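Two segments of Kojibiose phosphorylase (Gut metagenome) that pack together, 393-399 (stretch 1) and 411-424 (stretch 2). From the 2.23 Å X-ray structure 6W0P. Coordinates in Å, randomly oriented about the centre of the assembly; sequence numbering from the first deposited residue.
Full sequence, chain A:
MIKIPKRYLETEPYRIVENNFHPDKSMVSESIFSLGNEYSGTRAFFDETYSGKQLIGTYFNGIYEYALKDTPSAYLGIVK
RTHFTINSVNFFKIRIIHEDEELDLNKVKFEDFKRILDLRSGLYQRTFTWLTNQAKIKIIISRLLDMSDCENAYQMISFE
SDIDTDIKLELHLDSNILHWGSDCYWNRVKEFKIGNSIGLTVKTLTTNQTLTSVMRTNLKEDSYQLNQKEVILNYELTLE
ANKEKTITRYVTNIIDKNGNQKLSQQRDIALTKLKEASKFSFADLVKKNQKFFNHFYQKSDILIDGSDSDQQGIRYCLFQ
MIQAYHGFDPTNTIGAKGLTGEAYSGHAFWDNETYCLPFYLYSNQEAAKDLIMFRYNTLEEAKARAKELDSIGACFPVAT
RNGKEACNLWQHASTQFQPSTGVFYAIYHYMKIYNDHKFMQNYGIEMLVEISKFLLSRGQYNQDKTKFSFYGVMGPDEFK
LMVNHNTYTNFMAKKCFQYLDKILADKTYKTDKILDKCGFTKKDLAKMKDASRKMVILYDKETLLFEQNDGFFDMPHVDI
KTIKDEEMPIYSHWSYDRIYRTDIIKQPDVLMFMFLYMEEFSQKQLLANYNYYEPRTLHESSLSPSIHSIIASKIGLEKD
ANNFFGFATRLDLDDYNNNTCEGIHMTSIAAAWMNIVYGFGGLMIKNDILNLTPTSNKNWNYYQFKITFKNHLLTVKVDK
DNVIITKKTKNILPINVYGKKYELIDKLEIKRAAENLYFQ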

# COMPACT_ATOMS: atom_id res chain seq x y z
N GLY A 393 3.74 18.83 -17.92
CA GLY A 393 4.12 18.02 -19.10
C GLY A 393 3.39 16.69 -19.10
O GLY A 393 2.22 16.64 -18.67
N ALA A 394 4.02 15.64 -19.63
CA ALA A 394 3.37 14.34 -19.88
C ALA A 394 4.15 13.24 -19.15
O ALA A 394 5.34 13.04 -19.46
CB ALA A 394 3.27 14.08 -21.36
N CYS A 395 3.51 12.61 -18.16
CA CYS A 395 4.02 11.45 -17.40
C CYS A 395 3.27 10.23 -17.91
O CYS A 395 2.12 10.02 -17.48
CB CYS A 395 3.82 11.61 -15.90
SG CYS A 395 4.39 10.17 -14.96
N PHE A 396 3.85 9.50 -18.86
CA PHE A 396 3.21 8.28 -19.42
C PHE A 396 3.18 7.22 -18.33
O PHE A 396 4.14 7.02 -17.58
CB PHE A 396 3.94 7.82 -20.69
CG PHE A 396 3.60 8.62 -21.91
CD1 PHE A 396 2.45 8.34 -22.63
CD2 PHE A 396 4.39 9.68 -22.31
CE1 PHE A 396 2.10 9.11 -23.73
CE2 PHE A 396 4.04 10.45 -23.40
CZ PHE A 396 2.90 10.16 -24.11
N PRO A 397 2.05 6.48 -18.22
CA PRO A 397 1.85 5.57 -17.10
C PRO A 397 2.66 4.26 -17.17
O PRO A 397 3.02 3.84 -18.25
CB PRO A 397 0.35 5.29 -17.20
CG PRO A 397 0.06 5.36 -18.70
CD PRO A 397 0.91 6.52 -19.15
N VAL A 398 2.84 3.62 -16.01
CA VAL A 398 3.43 2.26 -15.85
C VAL A 398 2.56 1.25 -16.61
O VAL A 398 3.09 0.48 -17.43
CB VAL A 398 3.56 1.89 -14.37
CG1 VAL A 398 3.97 0.44 -14.18
CG2 VAL A 398 4.54 2.81 -13.66
N ALA A 399 1.26 1.25 -16.33
CA ALA A 399 0.31 0.30 -16.93
C ALA A 399 -0.94 1.05 -17.38
O ALA A 399 -1.52 1.78 -16.55
CB ALA A 399 -0.01 -0.78 -15.93
N GLN A 411 4.21 2.50 -5.20
CA GLN A 411 5.63 2.06 -5.17
C GLN A 411 6.20 1.95 -6.59
O GLN A 411 7.44 1.89 -6.67
CB GLN A 411 5.82 0.64 -4.60
CG GLN A 411 5.46 0.48 -3.14
CD GLN A 411 4.08 -0.13 -2.97
OE1 GLN A 411 3.10 0.32 -3.59
NE2 GLN A 411 4.00 -1.12 -2.09
N HIS A 412 5.36 1.70 -7.59
CA HIS A 412 5.75 1.66 -9.01
C HIS A 412 5.21 2.92 -9.69
O HIS A 412 6.03 3.59 -10.38
CB HIS A 412 5.31 0.37 -9.74
CG HIS A 412 5.86 -0.88 -9.14
ND1 HIS A 412 5.27 -2.13 -9.36
CD2 HIS A 412 6.83 -1.08 -8.23
CE1 HIS A 412 5.88 -3.03 -8.63
NE2 HIS A 412 6.84 -2.41 -7.92
N ALA A 413 3.91 3.21 -9.53
CA ALA A 413 3.21 4.26 -10.33
C ALA A 413 3.72 5.66 -9.98
O ALA A 413 3.69 6.49 -10.89
CB ALA A 413 1.70 4.19 -10.18
N SER A 414 4.19 5.90 -8.76
CA SER A 414 4.67 7.23 -8.32
C SER A 414 6.19 7.34 -8.49
O SER A 414 6.73 8.47 -8.36
CB SER A 414 4.28 7.53 -6.90
OG SER A 414 2.87 7.53 -6.76
N THR A 415 6.88 6.24 -8.80
CA THR A 415 8.35 6.18 -8.66
C THR A 415 9.10 5.92 -9.97
O THR A 415 10.30 6.26 -9.99
CB THR A 415 8.74 5.14 -7.61
OG1 THR A 415 8.29 3.88 -8.09
CG2 THR A 415 8.16 5.47 -6.26
N GLN A 416 8.45 5.34 -10.98
CA GLN A 416 9.12 4.80 -12.19
C GLN A 416 8.77 5.67 -13.39
O GLN A 416 7.59 5.68 -13.78
CB GLN A 416 8.71 3.35 -12.46
CG GLN A 416 9.27 2.33 -11.48
CD GLN A 416 8.85 0.94 -11.89
OE1 GLN A 416 7.66 0.63 -11.90
NE2 GLN A 416 9.82 0.14 -12.34
N PHE A 417 9.75 6.33 -14.00
CA PHE A 417 9.51 7.20 -15.17
C PHE A 417 10.01 6.52 -16.44
O PHE A 417 9.98 7.16 -17.51
CB PHE A 417 10.04 8.61 -14.86
CG PHE A 417 9.52 9.09 -13.53
CD1 PHE A 417 8.17 9.01 -13.23
CD2 PHE A 417 10.38 9.53 -12.55
CE1 PHE A 417 7.69 9.41 -11.99
CE2 PHE A 417 9.90 9.94 -11.31
CZ PHE A 417 8.56 9.87 -11.03
N GLN A 418 10.37 5.24 -16.36
CA GLN A 418 10.79 4.43 -17.53
C GLN A 418 9.72 4.49 -18.62
O GLN A 418 10.07 4.40 -19.78
CB GLN A 418 11.15 2.97 -17.17
CG GLN A 418 10.03 2.15 -16.53
CD GLN A 418 10.55 1.01 -15.67
OE1 GLN A 418 11.54 1.15 -14.95
NE2 GLN A 418 9.90 -0.12 -15.75
N PRO A 419 8.40 4.64 -18.37
CA PRO A 419 7.47 4.74 -19.51
C PRO A 419 7.65 6.03 -20.32
O PRO A 419 7.55 5.98 -21.54
CB PRO A 419 6.08 4.68 -18.87
CG PRO A 419 6.29 4.17 -17.45
CD PRO A 419 7.69 4.60 -17.07
N SER A 420 7.93 7.14 -19.63
CA SER A 420 8.13 8.48 -20.22
C SER A 420 9.45 8.53 -21.01
O SER A 420 9.41 8.86 -22.19
CB SER A 420 8.06 9.55 -19.16
OG SER A 420 6.74 9.63 -18.63
N THR A 421 10.57 8.13 -20.43
CA THR A 421 11.84 8.01 -21.20
C THR A 421 11.69 6.91 -22.25
O THR A 421 12.28 7.04 -23.32
CB THR A 421 13.06 7.86 -20.29
OG1 THR A 421 12.95 6.68 -19.48
CG2 THR A 421 13.24 9.09 -19.42
N GLY A 422 10.86 5.90 -22.02
CA GLY A 422 10.59 4.83 -23.01
C GLY A 422 9.94 5.35 -24.28
O GLY A 422 10.34 4.93 -25.39
N VAL A 423 8.96 6.23 -24.15
CA VAL A 423 8.36 6.94 -25.33
C VAL A 423 9.45 7.81 -25.98
O VAL A 423 9.57 7.74 -27.20
CB VAL A 423 7.06 7.69 -24.99
CG1 VAL A 423 6.48 8.39 -26.21
CG2 VAL A 423 6.02 6.74 -24.40
N PHE A 424 10.26 8.54 -25.22
CA PHE A 424 11.37 9.34 -25.80
C PHE A 424 12.25 8.40 -26.65
O PHE A 424 12.46 8.69 -27.86
CB PHE A 424 12.21 10.04 -24.74
CG PHE A 424 13.67 10.04 -25.10
CD1 PHE A 424 14.12 10.70 -26.24
CD2 PHE A 424 14.59 9.34 -24.34
CE1 PHE A 424 15.45 10.64 -26.62
CE2 PHE A 424 15.92 9.29 -24.71
CZ PHE A 424 16.36 9.94 -25.85
O HOH W 1 6.33 8.05 -16.52

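Stretch 1 is a strip with no regular secondary structure, extended from Ala394 to Pro397, and it lies against two helical segments joined by a turn or loop. Residues from 411 form the tail of one helix, a turn follows, and Phe417 occupies the N-cap position of the helix that starts at Gln418. Two CA pairs set the register: Phe396 to Ser420 at 5.0 Å and Val398 to Ala413 at 5.9 Å. At this close approach, Ser420 bonds the strip through its hydroxyl. The backbone N of Phe396 donates to Ser420 OG at 2.9 Å, the one direct hydrogen bond across the contact. A water completes the clasp, donating to Phe396 O at 2.6 Å and lying 2.7 Å from Ser420 OG, so both backbone polar groups of Phe396 are satisfied.

One bump from the strip is the Phe396 side chain. Its ring presents one face to Val423, whose CG2 sits 4.1 Å from the ring centroid, nearly along the normal, in a CH-pi contact, while Ser420 OG lies at the ring edge. Pro419, one helical turn before Val423, is the answering bump: its CB presses against the backbone, 3.3 Å from Phe396 O and 3.2 Å from Pro397 O. The CA-to-CB bond of Pro397 points away, and the contact falls on its carbonyl oxygen.

Farther along, Val398, the other bump, fills the hollow between the two helical segments. Its CG2 reaches His412 O at 3.7 Å, Ala413 CA at 3.9 Å and Pro419 CG at 4.4 Å. Beyond Phe396 in the other direction, Cys395 SG rests obliquely by the Phe417 ring, 4.3 Å from its CD1. The pattern here is one serine hydroxyl pinning the backbone, with apolar groups packed around it.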